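Beta-xylosidase (Uncultured organism, PDB 4MLG) probably hydrolyses xylo-oligosaccharides, releasing xylose from their non-reducing ends, as a calcium-containing beta-propeller enzyme of glycoside hydrolase family 43. Local coordinates at residues K49-F54 and Y95-P100. Residues are numbered along the deposited sequence; the frame is centred on the assembly and turned at random.
Sequences KDYHVF and YYMYFP
Tyr51 reaches across to Met97, Phe99 and Pro100 with the CD2-CE2 side and the hydroxyl end of its ring. CD2 of Tyr51 meets SD of Met97 at 3.6 Å, a Met-aromatic contact in which the sulfur stands oblique to the ring, 4.7 Å from its centroid and 58° off the normal. Further out, CB of Phe99 approaches the ring edge-on, in its plane, 3.5 Å from CE2 of Tyr51, while the hydroxyl oxygen OH of Tyr51 lies 3.6 Å from CD of Pro100. The Met97 side chain leaves its strand with CG anti to the backbone N (chi1 173°) and stays extended through chi2, which carries the sulfur across to the tyrosine. Strands 50-56 and 94-102 belong to separate antiparallel sheets, consistent with neighbouring blades of the family 43 beta-propeller; the axes of the two short segments approach to 10.5 Å, their directions 144° apart, too far for backbone pairing, and the contacts across are made by side chains. The buried hydroxyl of Tyr51 is satisfied by a hydrogen bond to the backbone oxygen of Trp84, on strand 81-91 of the second sheet. Replacing Tyr51 by an alanine would probably open a gap beside Met97 and Phe99 and leave that carbonyl without its hydroxyl partner. Around these side chains, Leu83 of strand 81-91 touches both Tyr51 and Phe99, and Leu71 of strand 64-72 packs on Tyr51.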
loop_
_atom_site.group_PDB
_atom_site.type_symbol
_atom_site.label_atom_id
_atom_site.label_comp_id
_atom_site.label_asym_id
_atom_site.label_seq_id
_atom_site.Cartn_x
_atom_site.Cartn_y
_atom_site.Cartn_z
ATOM N N LYS A 49 -7.013 7.405 17.888
ATOM C CA LYS A 49 -5.872 8.184 17.419
ATOM C C LYS A 49 -4.639 8.116 18.322
ATOM O O LYS A 49 -3.631 8.761 18.039
ATOM C CB LYS A 49 -6.280 9.644 17.201
ATOM C CG LYS A 49 -6.951 10.286 18.403
ATOM C CD LYS A 49 -7.385 11.709 18.095
ATOM C CE LYS A 49 -8.117 12.331 19.274
ATOM N NZ LYS A 49 -8.517 13.740 19.002
ATOM N N ASP A 50 -4.713 7.336 19.397
ATOM C CA ASP A 50 -3.575 7.220 20.307
ATOM C C ASP A 50 -3.562 5.927 21.126
ATOM O O ASP A 50 -4.507 5.138 21.084
ATOM C CB ASP A 50 -3.504 8.436 21.236
ATOM C CG ASP A 50 -4.712 8.551 22.140
ATOM O OD1 ASP A 50 -5.769 7.983 21.793
ATOM O OD2 ASP A 50 -4.606 9.211 23.195
ATOM N N TYR A 51 -2.474 5.723 21.867
ATOM C CA TYR A 51 -2.313 4.546 22.715
ATOM C C TYR A 51 -1.939 4.933 24.142
ATOM O O TYR A 51 -1.041 5.746 24.357
ATOM C CB TYR A 51 -1.225 3.623 22.159
ATOM C CG TYR A 51 -1.613 2.857 20.918
ATOM C CD1 TYR A 51 -2.908 2.390 20.741
ATOM C CD2 TYR A 51 -0.681 2.597 19.922
ATOM C CE1 TYR A 51 -3.265 1.687 19.604
ATOM C CE2 TYR A 51 -1.026 1.897 18.785
ATOM C CZ TYR A 51 -2.319 1.445 18.630
ATOM O OH TYR A 51 -2.660 0.748 17.494
ATOM N N HIS A 52 -2.630 4.340 25.109
ATOM C CA HIS A 52 -2.236 4.444 26.508
ATOM C C HIS A 52 -1.634 3.112 26.949
ATOM O O HIS A 52 -1.781 2.101 26.261
ATOM C CB HIS A 52 -3.437 4.794 27.391
ATOM C CG HIS A 52 -3.873 6.222 27.287
ATOM N ND1 HIS A 52 -3.738 7.119 28.326
ATOM C CD2 HIS A 52 -4.451 6.908 26.273
ATOM C CE1 HIS A 52 -4.209 8.296 27.954
ATOM N NE2 HIS A 52 -4.647 8.195 26.713
ATOM N N VAL A 53 -0.951 3.113 28.089
ATOM C CA VAL A 53 -0.387 1.884 28.640
ATOM C C VAL A 53 -0.715 1.746 30.123
ATOM O O VAL A 53 -0.362 2.606 30.930
ATOM C CB VAL A 53 1.144 1.813 28.446
ATOM C CG1 VAL A 53 1.729 0.648 29.230
ATOM C CG2 VAL A 53 1.490 1.687 26.973
ATOM N N PHE A 54 -1.396 0.660 30.477
ATOM C CA PHE A 54 -1.770 0.413 31.864
ATOM C C PHE A 54 -0.986 -0.756 32.451
ATOM O O PHE A 54 -0.647 -1.705 31.742
ATOM C CB PHE A 54 -3.273 0.152 31.977
ATOM C CG PHE A 54 -4.125 1.276 31.457
ATOM C CD1 PHE A 54 -4.416 2.371 32.255
ATOM C CD2 PHE A 54 -4.638 1.237 30.171
ATOM C CE1 PHE A 54 -5.199 3.406 31.780
ATOM C CE2 PHE A 54 -5.421 2.268 29.691
ATOM C CZ PHE A 54 -5.703 3.354 30.496
ATOM N N TYR A 95 11.330 -3.349 23.495
ATOM C CA TYR A 95 9.912 -3.653 23.332
ATOM C C TYR A 95 9.394 -3.136 21.993
ATOM O O TYR A 95 9.466 -1.940 21.707
ATOM C CB TYR A 95 9.100 -3.062 24.487
ATOM C CG TYR A 95 9.431 -3.655 25.841
ATOM C CD1 TYR A 95 8.641 -4.656 26.396
ATOM C CD2 TYR A 95 10.533 -3.216 26.564
ATOM C CE1 TYR A 95 8.939 -5.200 27.633
ATOM C CE2 TYR A 95 10.840 -3.755 27.799
ATOM C CZ TYR A 95 10.039 -4.745 28.330
ATOM O OH TYR A 95 10.344 -5.281 29.561
ATOM N N TYR A 96 8.878 -4.047 21.176
ATOM C CA TYR A 96 8.394 -3.701 19.847
ATOM C C TYR A 96 6.873 -3.650 19.804
ATOM O O TYR A 96 6.204 -4.671 19.971
ATOM C CB TYR A 96 8.909 -4.707 18.815
ATOM C CG TYR A 96 10.415 -4.720 18.670
ATOM C CD1 TYR A 96 11.047 -3.921 17.726
ATOM C CD2 TYR A 96 11.205 -5.528 19.477
ATOM C CE1 TYR A 96 12.420 -3.927 17.589
ATOM C CE2 TYR A 96 12.581 -5.541 19.348
ATOM C CZ TYR A 96 13.183 -4.737 18.401
ATOM O OH TYR A 96 14.553 -4.743 18.263
ATOM N N MET A 97 6.330 -2.457 19.586
ATOM C CA MET A 97 4.886 -2.293 19.460
ATOM C C MET A 97 4.454 -2.375 18.002
ATOM O O MET A 97 4.963 -1.642 17.154
ATOM C CB MET A 97 4.433 -0.962 20.061
ATOM C CG MET A 97 2.968 -0.649 19.809
ATOM S SD MET A 97 2.448 0.919 20.528
ATOM C CE MET A 97 2.692 0.594 22.272
ATOM N N TYR A 98 3.516 -3.269 17.712
ATOM C CA TYR A 98 3.011 -3.428 16.355
ATOM C C TYR A 98 1.593 -2.885 16.240
ATOM O O TYR A 98 0.648 -3.460 16.781
ATOM C CB TYR A 98 3.066 -4.896 15.929
ATOM C CG TYR A 98 4.474 -5.435 15.808
ATOM C CD1 TYR A 98 5.114 -5.486 14.579
ATOM C CD2 TYR A 98 5.168 -5.882 16.926
ATOM C CE1 TYR A 98 6.399 -5.977 14.463
ATOM C CE2 TYR A 98 6.454 -6.374 16.819
ATOM C CZ TYR A 98 7.064 -6.418 15.586
ATOM O OH TYR A 98 8.345 -6.904 15.474
ATOM N N PHE A 99 1.455 -1.770 15.531
ATOM C CA PHE A 99 0.172 -1.092 15.411
ATOM C C PHE A 99 -0.353 -1.109 13.979
ATOM O O PHE A 99 0.411 -0.949 13.029
ATOM C CB PHE A 99 0.284 0.353 15.906
ATOM C CG PHE A 99 1.310 1.171 15.171
ATOM C CD1 PHE A 99 0.959 1.907 14.049
ATOM C CD2 PHE A 99 2.625 1.212 15.607
ATOM C CE1 PHE A 99 1.902 2.657 13.372
ATOM C CE2 PHE A 99 3.570 1.963 14.935
ATOM C CZ PHE A 99 3.208 2.687 13.817
ATOM N N PRO A 100 -1.667 -1.315 13.826
ATOM C CA PRO A 100 -2.333 -1.202 12.529
ATOM C C PRO A 100 -2.755 0.241 12.279
ATOM O O PRO A 100 -3.152 0.938 13.214
ATOM C CB PRO A 100 -3.559 -2.095 12.700
ATOM C CG PRO A 100 -3.887 -1.989 14.142
ATOM C CD PRO A 100 -2.585 -1.783 14.878
#